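Local coordinates for Exo-alpha-sialidase (Clostridium perfringens, PDB 2VO8), which is a family 33 glycoside hydrolase (exo-alpha-sialidase) whose cohesin module, the part modelled here, probably joins it to partner toxins by binding a dockerin, at residues I81-L86 / D95-N100. Residues are numbered along the deposited sequence; the frame is centred on the assembly and turned at random.
Sequences ILVASL and DLVKVN
V83 and I81 face L96, V97 and V99 across the interior of the module, on strand segments 81-85 and 95-100 that approach to 8.1 Å between axes at 141°, roughly antiparallel, with no hydrogen bond between them. The closest touch is methyl to methyl: V83 CG2 lies 3.5 Å from V97 CG2. Each of these methyls sits beside its own backbone N, anti to the carbonyl carbon, because CG1 takes the place anti to N. V97 CG2 also meets I81 CG2, at 4.1 Å, so one methyl of V97 bridges two residues of the facing strand. The second methyl of V83 is used as well: CG1 reaches L96 CB at 4.2 Å, and the two side chains cross at about a right angle. Farther along, the ethyl arm of I81 extends, with CD1 anti to CA (chi2 -178°), and ends 4.3 Å from V99 CG2. That L96 and V97, neighbours in sequence, both turn inward comes from a classic beta bulge opposite L30 of strand 26-33; L96 has psi -36°, far from the usual strand value. From the sheet of 95-103, L30 also touches I81 and V97; from the facing sheet, Y46 touches V83 and L96. Backbone bonds tie 81-85 to strands 41-49 and 67-75, whereas strand 95-103 pairs with 26-33 and 55-62. Aliphatic side chains meeting between two such hydrogen-bonded layers form the buried core of a beta sandwich, the jelly-roll fold of cohesin modules.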
# COMPACT_ATOMS: atom_id res chain seq x y z
N ILE A 81 -4.32 2.24 -6.47
CA ILE A 81 -3.66 0.94 -6.59
C ILE A 81 -4.71 -0.16 -6.53
O ILE A 81 -5.47 -0.24 -5.55
CB ILE A 81 -2.61 0.70 -5.53
CG1 ILE A 81 -1.58 1.85 -5.52
CG2 ILE A 81 -1.97 -0.70 -5.68
CD1 ILE A 81 -0.55 1.66 -4.57
N LEU A 82 -4.81 -0.93 -7.62
CA LEU A 82 -5.74 -2.07 -7.71
C LEU A 82 -4.89 -3.33 -7.71
O LEU A 82 -4.01 -3.48 -8.60
CB LEU A 82 -6.57 -2.01 -9.00
CG LEU A 82 -7.43 -0.76 -9.22
CD1 LEU A 82 -8.23 -0.78 -10.56
CD2 LEU A 82 -8.38 -0.58 -8.07
N VAL A 83 -5.13 -4.21 -6.74
CA VAL A 83 -4.47 -5.51 -6.58
C VAL A 83 -5.55 -6.57 -6.90
O VAL A 83 -6.63 -6.52 -6.35
CB VAL A 83 -4.03 -5.90 -5.13
CG1 VAL A 83 -3.01 -7.02 -5.19
CG2 VAL A 83 -3.53 -4.74 -4.26
N ALA A 84 -5.24 -7.53 -7.76
CA ALA A 84 -6.22 -8.60 -8.08
C ALA A 84 -5.54 -9.96 -8.09
O ALA A 84 -4.40 -10.14 -8.55
CB ALA A 84 -6.94 -8.32 -9.40
N SER A 85 -6.26 -10.95 -7.56
CA SER A 85 -5.81 -12.31 -7.60
C SER A 85 -5.79 -12.80 -9.05
O SER A 85 -6.66 -12.42 -9.83
CB SER A 85 -6.78 -13.22 -6.83
OG SER A 85 -6.26 -14.52 -6.76
N LEU A 86 -4.85 -13.67 -9.35
CA LEU A 86 -4.80 -14.33 -10.63
C LEU A 86 -5.57 -15.67 -10.61
O LEU A 86 -5.66 -16.37 -11.64
CB LEU A 86 -3.33 -14.56 -11.01
CG LEU A 86 -2.58 -13.26 -11.32
CD1 LEU A 86 -1.14 -13.58 -11.70
CD2 LEU A 86 -3.23 -12.40 -12.37
N ASP A 95 1.03 -9.83 2.41
CA ASP A 95 1.56 -8.63 1.81
C ASP A 95 1.23 -8.68 0.30
O ASP A 95 1.32 -9.76 -0.34
CB ASP A 95 3.06 -8.52 2.11
CG ASP A 95 3.34 -8.28 3.60
OD1 ASP A 95 2.39 -8.00 4.34
OD2 ASP A 95 4.50 -8.35 4.02
N LEU A 96 0.80 -7.54 -0.22
CA LEU A 96 0.20 -7.46 -1.54
C LEU A 96 0.96 -6.58 -2.56
O LEU A 96 1.02 -6.91 -3.74
CB LEU A 96 -1.24 -6.96 -1.43
CG LEU A 96 -2.23 -7.84 -0.67
CD1 LEU A 96 -3.60 -7.23 -0.67
CD2 LEU A 96 -2.29 -9.25 -1.34
N VAL A 97 1.55 -5.48 -2.10
CA VAL A 97 2.11 -4.47 -3.01
C VAL A 97 3.42 -3.92 -2.46
O VAL A 97 3.55 -3.74 -1.24
CB VAL A 97 1.15 -3.30 -3.22
CG1 VAL A 97 1.81 -2.22 -4.24
CG2 VAL A 97 -0.23 -3.75 -3.64
N LYS A 98 4.40 -3.71 -3.35
CA LYS A 98 5.67 -3.04 -3.03
C LYS A 98 5.61 -1.67 -3.71
O LYS A 98 5.47 -1.60 -4.93
CB LYS A 98 6.84 -3.79 -3.66
CG LYS A 98 7.06 -5.22 -3.19
CD LYS A 98 8.38 -5.79 -3.72
CE LYS A 98 8.25 -6.91 -4.76
NZ LYS A 98 9.49 -7.77 -4.61
N VAL A 99 5.74 -0.59 -2.93
CA VAL A 99 5.81 0.76 -3.50
C VAL A 99 7.24 1.28 -3.31
O VAL A 99 7.73 1.39 -2.20
CB VAL A 99 4.79 1.76 -2.84
CG1 VAL A 99 4.86 3.16 -3.49
CG2 VAL A 99 3.40 1.25 -2.89
N ASN A 100 7.95 1.49 -4.42
CA ASN A 100 9.37 1.83 -4.37
C ASN A 100 9.48 3.36 -4.58
O ASN A 100 8.91 3.90 -5.53
CB ASN A 100 10.15 1.08 -5.45
CG ASN A 100 11.62 1.17 -5.23
OD1 ASN A 100 12.23 2.25 -5.49
ND2 ASN A 100 12.22 0.09 -4.72